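Local coordinates for dual specificity protein phosphatase 18 (Homo sapiens, PDB 2ESB) that dephosphorylates single and diphosphorylated MAP kinase peptides, preferring the phosphotyrosine and diphosphorylated forms over phosphothreonine, at residues Ala35-Leu41 and Val57-Tyr61; Met48-Val54 and Gln65-Val71; Cys115-Leu119 and Ala130-Thr134. All blocks are in the same frame, centred on the assembly; numbering follows the deposited sequence.

Contact 1 of 3, residues Ala35-Leu41 and Val57-Tyr61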
loop_
_atom_site.group_PDB
_atom_site.type_symbol
_atom_site.label_atom_id
_atom_site.label_comp_id
_atom_site.label_asym_id
_atom_site.label_seq_id
_atom_site.Cartn_x
_atom_site.Cartn_y
_atom_site.Cartn_z
ATOM N N ALA A 35 7.173 9.086 -7.912
ATOM C CA ALA A 35 5.785 9.439 -8.170
ATOM C C ALA A 35 5.599 10.699 -9.015
ATOM O O ALA A 35 4.529 10.917 -9.568
ATOM C CB ALA A 35 5.044 9.585 -6.845
ATOM N N ASN A 36 6.627 11.537 -9.096
ATOM C CA ASN A 36 6.544 12.754 -9.902
ATOM C C ASN A 36 7.517 12.701 -11.083
ATOM O O ASN A 36 7.817 13.723 -11.703
ATOM C CB ASN A 36 6.832 13.988 -9.045
ATOM C CG ASN A 36 5.712 14.296 -8.070
ATOM O OD1 ASN A 36 5.956 14.765 -6.959
ATOM N ND2 ASN A 36 4.477 14.042 -8.483
ATOM N N ASN A 37 8.006 11.501 -11.379
ATOM C CA ASN A 37 8.923 11.277 -12.499
ATOM C C ASN A 37 8.044 10.951 -13.707
ATOM O O ASN A 37 7.596 9.812 -13.881
ATOM C CB ASN A 37 9.832 10.090 -12.201
ATOM C CG ASN A 37 10.857 9.850 -13.294
ATOM O OD1 ASN A 37 10.586 10.043 -14.477
ATOM N ND2 ASN A 37 12.040 9.407 -12.898
ATOM N N LYS A 38 7.799 11.951 -14.546
ATOM C CA LYS A 38 6.938 11.774 -15.709
ATOM C C LYS A 38 7.318 10.588 -16.603
ATOM O O LYS A 38 6.463 9.775 -16.959
ATOM C CB LYS A 38 6.913 13.064 -16.530
ATOM C CG LYS A 38 5.883 13.087 -17.648
ATOM C CD LYS A 38 5.965 14.420 -18.388
ATOM C CE LYS A 38 4.933 14.548 -19.497
ATOM N NZ LYS A 38 5.093 15.863 -20.173
ATOM N N LEU A 39 8.592 10.479 -16.959
ATOM C CA LEU A 39 9.032 9.389 -17.827
ATOM C C LEU A 39 8.754 8.017 -17.244
ATOM O O LEU A 39 8.344 7.099 -17.955
ATOM C CB LEU A 39 10.529 9.505 -18.119
ATOM C CG LEU A 39 10.925 10.579 -19.128
ATOM C CD1 LEU A 39 12.438 10.564 -19.318
ATOM C CD2 LEU A 39 10.215 10.324 -20.446
ATOM N N MET A 40 8.985 7.886 -15.945
ATOM C CA MET A 40 8.773 6.630 -15.263
ATOM C C MET A 40 7.296 6.267 -15.236
ATOM O O MET A 40 6.931 5.098 -15.351
ATOM C CB MET A 40 9.315 6.721 -13.841
ATOM C CG MET A 40 9.523 5.368 -13.200
ATOM S SD MET A 40 10.556 5.518 -11.753
ATOM C CE MET A 40 12.135 5.710 -12.524
ATOM N N LEU A 41 6.445 7.270 -15.067
ATOM C CA LEU A 41 5.009 7.025 -15.047
ATOM C C LEU A 41 4.547 6.571 -16.433
ATOM O O LEU A 41 3.845 5.565 -16.576
ATOM C CB LEU A 41 4.254 8.297 -14.646
ATOM C CG LEU A 41 4.504 8.787 -13.216
ATOM C CD1 LEU A 41 3.807 10.116 -13.014
ATOM C CD2 LEU A 41 4.015 7.749 -12.205
ATOM N N VAL A 57 3.473 16.433 -2.206
ATOM C CA VAL A 57 2.744 17.129 -3.260
ATOM C C VAL A 57 3.013 16.456 -4.610
ATOM O O VAL A 57 4.160 16.156 -4.940
ATOM C CB VAL A 57 3.184 18.601 -3.356
ATOM C CG1 VAL A 57 2.639 19.219 -4.658
ATOM C CG2 VAL A 57 2.704 19.367 -2.119
ATOM N N ASN A 58 1.958 16.207 -5.382
ATOM C CA ASN A 58 2.109 15.607 -6.710
ATOM C C ASN A 58 2.162 16.667 -7.810
ATOM O O ASN A 58 1.460 17.681 -7.738
ATOM C CB ASN A 58 0.908 14.711 -7.063
ATOM C CG ASN A 58 0.924 13.383 -6.348
ATOM O OD1 ASN A 58 0.033 13.083 -5.563
ATOM N ND2 ASN A 58 1.942 12.571 -6.629
ATOM N N THR A 59 2.978 16.406 -8.829
ATOM C CA THR A 59 3.040 17.254 -10.010
ATOM C C THR A 59 1.940 16.557 -10.822
ATOM O O THR A 59 1.952 15.335 -10.937
ATOM C CB THR A 59 4.378 17.103 -10.763
ATOM O OG1 THR A 59 5.466 17.445 -9.894
ATOM C CG2 THR A 59 4.411 18.021 -11.988
ATOM N N LEU A 60 0.994 17.307 -11.371
ATOM C CA LEU A 60 -0.101 16.679 -12.107
ATOM C C LEU A 60 0.153 16.614 -13.604
ATOM O O LEU A 60 -0.069 17.593 -14.319
ATOM C CB LEU A 60 -1.406 17.440 -11.841
ATOM C CG LEU A 60 -1.713 17.752 -10.371
ATOM C CD1 LEU A 60 -3.072 18.457 -10.277
ATOM C CD2 LEU A 60 -1.722 16.463 -9.554
ATOM N N TYR A 61 0.609 15.461 -14.083
ATOM C CA TYR A 61 0.878 15.312 -15.504
ATOM C C TYR A 61 -0.378 14.973 -16.289
ATOM O O TYR A 61 -1.359 14.463 -15.743
ATOM C CB TYR A 61 1.954 14.251 -15.733
ATOM C CG TYR A 61 3.279 14.613 -15.088
ATOM C CD1 TYR A 61 3.831 13.818 -14.082
ATOM C CD2 TYR A 61 3.978 15.752 -15.488
ATOM C CE1 TYR A 61 5.048 14.148 -13.488
ATOM C CE2 TYR A 61 5.189 16.089 -14.909
ATOM C CZ TYR A 61 5.723 15.288 -13.912
ATOM O OH TYR A 61 6.946 15.615 -13.368
HETATM O O HOH W 1 3.119 12.831 -11.065
#

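Contact 2 of 3, residues Met48-Val54 and Gln65-Val71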
loop_
_atom_site.group_PDB
_atom_site.type_symbol
_atom_site.label_atom_id
_atom_site.label_comp_id
_atom_site.label_asym_id
_atom_site.label_seq_id
_atom_site.Cartn_x
_atom_site.Cartn_y
_atom_site.Cartn_z
ATOM N N MET A 48 -3.238 5.925 -12.940
ATOM C CA MET A 48 -3.813 6.355 -11.675
ATOM C C MET A 48 -2.721 6.449 -10.610
ATOM O O MET A 48 -1.949 5.510 -10.422
ATOM C CB MET A 48 -4.871 5.344 -11.207
ATOM C CG MET A 48 -5.584 5.743 -9.910
ATOM S SD MET A 48 -6.733 7.119 -10.173
ATOM C CE MET A 48 -6.556 8.021 -8.640
ATOM N N VAL A 49 -2.660 7.585 -9.926
ATOM C CA VAL A 49 -1.683 7.794 -8.865
ATOM C C VAL A 49 -2.418 8.068 -7.555
ATOM O O VAL A 49 -3.212 9.010 -7.454
ATOM C CB VAL A 49 -0.750 8.989 -9.174
ATOM C CG1 VAL A 49 0.156 9.259 -7.975
ATOM C CG2 VAL A 49 0.105 8.686 -10.420
ATOM N N ILE A 50 -2.161 7.232 -6.557
ATOM C CA ILE A 50 -2.790 7.381 -5.252
ATOM C C ILE A 50 -1.714 7.750 -4.237
ATOM O O ILE A 50 -0.865 6.939 -3.881
ATOM C CB ILE A 50 -3.489 6.083 -4.806
ATOM C CG1 ILE A 50 -4.538 5.673 -5.851
ATOM C CG2 ILE A 50 -4.163 6.311 -3.460
ATOM C CD1 ILE A 50 -5.363 4.423 -5.483
ATOM N N ASN A 51 -1.762 8.997 -3.794
ATOM C CA ASN A 51 -0.805 9.562 -2.858
ATOM C C ASN A 51 -1.321 9.344 -1.444
ATOM O O ASN A 51 -2.264 10.000 -0.998
ATOM C CB ASN A 51 -0.643 11.055 -3.205
ATOM C CG ASN A 51 0.263 11.816 -2.246
ATOM O OD1 ASN A 51 0.637 11.338 -1.176
ATOM N ND2 ASN A 51 0.594 13.040 -2.630
ATOM N N VAL A 52 -0.702 8.403 -0.737
ATOM C CA VAL A 52 -1.114 8.097 0.621
ATOM C C VAL A 52 -0.266 8.885 1.620
ATOM O O VAL A 52 0.573 8.331 2.327
ATOM C CB VAL A 52 -0.995 6.572 0.909
ATOM C CG1 VAL A 52 -1.799 6.219 2.143
ATOM C CG2 VAL A 52 -1.493 5.769 -0.290
ATOM N N SER A 53 -0.477 10.192 1.665
ATOM C CA SER A 53 0.279 11.039 2.590
ATOM C C SER A 53 -0.413 12.379 2.751
ATOM O O SER A 53 -1.237 12.775 1.931
ATOM C CB SER A 53 1.680 11.316 2.054
ATOM O OG SER A 53 1.615 12.365 1.096
ATOM N N VAL A 54 -0.045 13.085 3.807
ATOM C CA VAL A 54 -0.591 14.397 4.056
ATOM C C VAL A 54 0.350 15.411 3.422
ATOM O O VAL A 54 -0.079 16.389 2.817
ATOM C CB VAL A 54 -0.634 14.704 5.575
ATOM C CG1 VAL A 54 -1.121 16.121 5.811
ATOM C CG2 VAL A 54 -1.545 13.717 6.278
ATOM N N GLN A 65 -4.550 10.275 -13.697
ATOM C CA GLN A 65 -5.511 10.675 -12.669
ATOM C C GLN A 65 -4.833 10.608 -11.308
ATOM O O GLN A 65 -4.083 9.674 -11.043
ATOM C CB GLN A 65 -6.727 9.737 -12.690
ATOM C CG GLN A 65 -7.873 10.218 -11.816
ATOM C CD GLN A 65 -8.970 9.167 -11.663
ATOM O OE1 GLN A 65 -9.294 8.451 -12.613
ATOM N NE2 GLN A 65 -9.547 9.078 -10.464
ATOM N N TYR A 66 -5.094 11.596 -10.450
ATOM C CA TYR A 66 -4.482 11.648 -9.120
ATOM C C TYR A 66 -5.506 11.795 -7.999
ATOM O O TYR A 66 -6.591 12.335 -8.202
ATOM C CB TYR A 66 -3.520 12.849 -9.006
ATOM C CG TYR A 66 -2.337 12.835 -9.952
ATOM C CD1 TYR A 66 -2.480 13.209 -11.287
ATOM C CD2 TYR A 66 -1.077 12.444 -9.508
ATOM C CE1 TYR A 66 -1.394 13.199 -12.161
ATOM C CE2 TYR A 66 0.029 12.426 -10.382
ATOM C CZ TYR A 66 -0.140 12.806 -11.704
ATOM O OH TYR A 66 0.937 12.804 -12.567
ATOM N N MET A 67 -5.147 11.315 -6.815
ATOM C CA MET A 67 -5.995 11.471 -5.643
ATOM C C MET A 67 -5.088 11.380 -4.426
ATOM O O MET A 67 -3.945 10.922 -4.517
ATOM C CB MET A 67 -7.085 10.397 -5.570
ATOM C CG MET A 67 -6.605 9.037 -5.115
ATOM S SD MET A 67 -8.014 7.922 -4.946
ATOM C CE MET A 67 -8.566 8.430 -3.299
ATOM N N GLN A 68 -5.590 11.812 -3.280
ATOM C CA GLN A 68 -4.782 11.783 -2.078
ATOM C C GLN A 68 -5.563 11.289 -0.880
ATOM O O GLN A 68 -6.734 11.642 -0.695
ATOM C CB GLN A 68 -4.236 13.184 -1.803
ATOM C CG GLN A 68 -3.214 13.269 -0.681
ATOM C CD GLN A 68 -2.321 14.485 -0.827
ATOM O OE1 GLN A 68 -2.427 15.233 -1.804
ATOM N NE2 GLN A 68 -1.428 14.684 0.131
ATOM N N VAL A 69 -4.902 10.444 -0.092
ATOM C CA VAL A 69 -5.447 9.874 1.142
ATOM C C VAL A 69 -4.525 10.522 2.166
ATOM O O VAL A 69 -3.423 10.029 2.420
ATOM C CB VAL A 69 -5.274 8.348 1.166
ATOM C CG1 VAL A 69 -5.865 7.764 2.459
ATOM C CG2 VAL A 69 -5.948 7.757 -0.049
ATOM N N PRO A 70 -4.969 11.639 2.764
ATOM C CA PRO A 70 -4.201 12.404 3.749
ATOM C C PRO A 70 -3.995 11.802 5.132
ATOM O O PRO A 70 -4.692 12.168 6.075
ATOM C CB PRO A 70 -4.963 13.728 3.803
ATOM C CG PRO A 70 -6.383 13.256 3.723
ATOM C CD PRO A 70 -6.327 12.208 2.613
ATOM N N VAL A 71 -3.039 10.885 5.251
ATOM C CA VAL A 71 -2.733 10.288 6.547
ATOM C C VAL A 71 -1.256 10.441 6.842
ATOM O O VAL A 71 -0.421 10.418 5.936
ATOM C CB VAL A 71 -3.085 8.787 6.610
ATOM C CG1 VAL A 71 -4.592 8.594 6.413
ATOM C CG2 VAL A 71 -2.309 8.032 5.562
#

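Contact 3 of 3, residues Cys115-Leu119 and Ala130-Thr134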
loop_
_atom_site.group_PDB
_atom_site.type_symbol
_atom_site.label_atom_id
_atom_site.label_comp_id
_atom_site.label_asym_id
_atom_site.label_seq_id
_atom_site.Cartn_x
_atom_site.Cartn_y
_atom_site.Cartn_z
ATOM N N CYS A 115 -1.477 -1.481 0.059
ATOM C CA CYS A 115 -1.191 -2.544 -0.892
ATOM C C CYS A 115 -1.537 -3.900 -0.262
ATOM O O CYS A 115 -2.165 -4.741 -0.905
ATOM C CB CYS A 115 0.282 -2.516 -1.297
ATOM S SG CYS A 115 0.759 -3.922 -2.369
ATOM N N LEU A 116 -1.135 -4.106 0.997
ATOM C CA LEU A 116 -1.434 -5.365 1.677
ATOM C C LEU A 116 -2.940 -5.588 1.769
ATOM O O LEU A 116 -3.422 -6.699 1.544
ATOM C CB LEU A 116 -0.823 -5.395 3.089
ATOM C CG LEU A 116 0.703 -5.282 3.174
ATOM C CD1 LEU A 116 1.141 -5.391 4.631
ATOM C CD2 LEU A 116 1.361 -6.381 2.331
ATOM N N ALA A 117 -3.687 -4.531 2.082
ATOM C CA ALA A 117 -5.133 -4.652 2.192
ATOM C C ALA A 117 -5.717 -5.055 0.847
ATOM O O ALA A 117 -6.596 -5.921 0.767
ATOM C CB ALA A 117 -5.757 -3.318 2.665
ATOM N N TYR A 118 -5.226 -4.428 -0.216
ATOM C CA TYR A 118 -5.715 -4.739 -1.552
ATOM C C TYR A 118 -5.459 -6.199 -1.930
ATOM O O TYR A 118 -6.360 -6.884 -2.430
ATOM C CB TYR A 118 -5.062 -3.812 -2.580
ATOM C CG TYR A 118 -5.236 -4.281 -4.007
ATOM C CD1 TYR A 118 -6.462 -4.148 -4.669
ATOM C CD2 TYR A 118 -4.194 -4.915 -4.672
ATOM C CE1 TYR A 118 -6.637 -4.652 -5.960
ATOM C CE2 TYR A 118 -4.354 -5.417 -5.956
ATOM C CZ TYR A 118 -5.576 -5.287 -6.592
ATOM O OH TYR A 118 -5.734 -5.827 -7.843
ATOM N N LEU A 119 -4.233 -6.672 -1.699
ATOM C CA LEU A 119 -3.884 -8.053 -2.034
ATOM C C LEU A 119 -4.767 -9.063 -1.308
ATOM O O LEU A 119 -5.174 -10.068 -1.892
ATOM C CB LEU A 119 -2.413 -8.337 -1.719
ATOM C CG LEU A 119 -1.395 -7.634 -2.620
ATOM C CD1 LEU A 119 0.023 -7.908 -2.135
ATOM C CD2 LEU A 119 -1.569 -8.127 -4.053
ATOM N N ALA A 130 0.423 -12.004 1.669
ATOM C CA ALA A 130 0.437 -10.704 1.009
ATOM C C ALA A 130 1.726 -9.978 1.397
ATOM O O ALA A 130 2.346 -9.305 0.570
ATOM C CB ALA A 130 -0.784 -9.890 1.438
ATOM N N HIS A 131 2.137 -10.105 2.660
ATOM C CA HIS A 131 3.366 -9.442 3.088
ATOM C C HIS A 131 4.615 -10.067 2.448
ATOM O O HIS A 131 5.502 -9.353 1.972
ATOM C CB HIS A 131 3.512 -9.470 4.619
ATOM C CG HIS A 131 4.820 -8.915 5.100
ATOM N ND1 HIS A 131 5.923 -9.708 5.327
ATOM C CD2 HIS A 131 5.233 -7.636 5.283
ATOM C CE1 HIS A 131 6.963 -8.943 5.622
ATOM N NE2 HIS A 131 6.570 -7.681 5.600
ATOM N N THR A 132 4.693 -11.395 2.440
ATOM C CA THR A 132 5.848 -12.075 1.849
ATOM C C THR A 132 6.005 -11.649 0.393
ATOM O O THR A 132 7.109 -11.341 -0.070
ATOM C CB THR A 132 5.680 -13.607 1.894
ATOM O OG1 THR A 132 5.441 -14.015 3.246
ATOM C CG2 THR A 132 6.941 -14.308 1.366
ATOM N N TRP A 133 4.891 -11.634 -0.324
ATOM C CA TRP A 133 4.888 -11.240 -1.727
ATOM C C TRP A 133 5.326 -9.784 -1.900
ATOM O O TRP A 133 6.217 -9.487 -2.693
ATOM C CB TRP A 133 3.486 -11.428 -2.328
ATOM C CG TRP A 133 3.379 -10.924 -3.761
ATOM C CD1 TRP A 133 3.024 -9.659 -4.172
ATOM C CD2 TRP A 133 3.723 -11.647 -4.947
ATOM N NE1 TRP A 133 3.135 -9.553 -5.551
ATOM C CE2 TRP A 133 3.564 -10.761 -6.046
ATOM C CE3 TRP A 133 4.155 -12.958 -5.193
ATOM C CZ2 TRP A 133 3.825 -11.148 -7.364
ATOM C CZ3 TRP A 133 4.413 -13.341 -6.509
ATOM C CH2 TRP A 133 4.246 -12.439 -7.574
ATOM N N THR A 134 4.706 -8.876 -1.155
ATOM C CA THR A 134 5.043 -7.459 -1.297
ATOM C C THR A 134 6.494 -7.182 -0.932
ATOM O O THR A 134 7.194 -6.436 -1.634
ATOM C CB THR A 134 4.081 -6.570 -0.460
ATOM O OG1 THR A 134 2.728 -6.811 -0.884
ATOM C CG2 THR A 134 4.394 -5.089 -0.666
#

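Contact 1 of 3, residues Ala35-Leu41 and Val57-Tyr61
N36 and T59 bring their CA atoms to 5.7 Å where the turn leading into helix 38-43 of the dual specificity phosphatase domain passes the connection between strands 48-51 and 65-68. Further along the backbones diverge, and the CA atoms of K38 and Y61 are 7.0 Å apart. A water spans the close end, donating hydrogen bonds to A35 O and T59 O. N37 is the N-cap of the helix: its OD1 accepts from M40 N at 3.1 Å, the donor standing well above the side-chain carbonyl plane. The N58 amide is hydrogen-bonded to N51 and H103 of two neighbouring strands.

Y61 makes the largest share of the contact, closely followed by N36. K38 CB lies over one face of the tyrosine ring, 3.7 Å from the centroid and close to the normal, a CH-pi contact. With CG anti to the backbone N (chi1 -171°), the extended lysine chain carries CG and CD on across the ring before NZ runs off beyond it. L41 CD1 meets the ring edge, 3.9 Å from Y61 CD1. Beyond the ring, Y61 OH donates to N36 O at 2.7 Å, tilted 32° from that carbonyl's plane.

Contact 2 of 3, residues Met48-Val54 and Gln65-Val71
A parallel strand pair at the edge of the central sheet, M48-N51 beside Q65-Q68, runs on into loops bordering the catalytic pocket. The V52 side chain lies about 5 Å from that of C104, the predicted phosphocysteine nucleophile, and the S53 side chain about 6 Å from a bound HEPES molecule. V49 and N51 use both N and O toward the outer strand: V49 N donates to Q65 O at 2.8 Å and V49 O accepts from M67 N, after which N51 N donates to M67 O and N51 O accepts from V69 N. M48 and I50 turn their backbone bonds to strand 100-103 instead.

This alternation belongs to the mixed sheet of the cysteine-based phosphatase fold, in which 48-51 is an inner strand and 65-68 an outermost one. On the face of M48 and I50, covered by helix 83-95, the M48 chain bends at chi2 (72°), setting SD against the Q65 amide, 3.4 Å from its CD, and CE 3.7 Å from M67 CG. On the other face, V49 CB packs 3.5 Å from Y66 CD2, the two side chains pointing the same way.

Next to them the N51 and Q68 amides are stacked, their planes 13° apart. N51 is held in rotation from both ends of its amide: OD1 receives S53 OG at 2.7 Å on an in-plane lone pair while ND2 donates to V56 O. Q68 is steadied by one bond, NE2 to S53 O at 2.6 Å, the acceptor close to the glutamine's amide plane but the donor 39° out of the carbonyl plane. At the far end V71 O accepts from R110, the arginine that closes the HCX5R signature loop.

Contact 3 of 3, residues Cys115-Leu119 and Ala130-Thr134
L116 and L119 reach obliquely across from helix 110-122 and hold T134 of helix 127-137 in the notch between their methyl groups. L119 CD1 comes to 3.2 Å from T134 OG1, and L116 CD2 reaches the same oxygen at 3.5 Å from another direction, nearly at right angles to the first. The axes of segments 115-119 and 130-134 approach to 9.6 Å at 122°, a spacing bridged by these leucine ends. T134 presents its hydroxyl to them because OG1 stands beside its own backbone N (chi1 -58°), where it can donate back to A130 O at 2.9 Å. The backbone N of T134 reaches that carbonyl oxygen too, from the opposite face of its plane.

The small A130 packs against the other helix directly, its CB 3.9 Å from L119 CB. L119 CD1 also touches W133 CD1, whose indole NE1 bonds to I23 O; L116 CD2 rests 3.7 Å from H131 CA, and the same leucine packs on W148 and L151 of helix 145-159. C115 SG completes the surroundings of T134, and both residues also meet I29 of the sheet.

With an alanine in place of T134, A130 O would probably lose its side-chain donor and a gap would be likely to open between the two leucine methyls. No hydrogen bond passes between the segments: the threonine's proton is spent within its own helix, so this buried joint in the helical layer depends on van der Waals fit, methyls packed against an oxygen already engaged.

Contacts 1 and 2 interlock along the chain and touch in space, with Y66 OH of the edge strand probably hydrogen-bonded to Y61 N of the neighbouring loop. Contact 3 lies in the core on the opposite side of the chain's centre, about 7 Å from contact 2 at the nearest atoms, and has no hydrogen bond across its interface. Contact 2, with eight of 14 touching residues buried, joins two adjacent strands by regular backbone bonds, with apolar packing on both sheet faces. Contact 1, the most peripheral and partly at the surface, ties a helix start to a loop through a tyrosine, a bridging water and one direct hydrogen bond. Backbone polarity thus dominates in the sheet, side-chain shape between the helices.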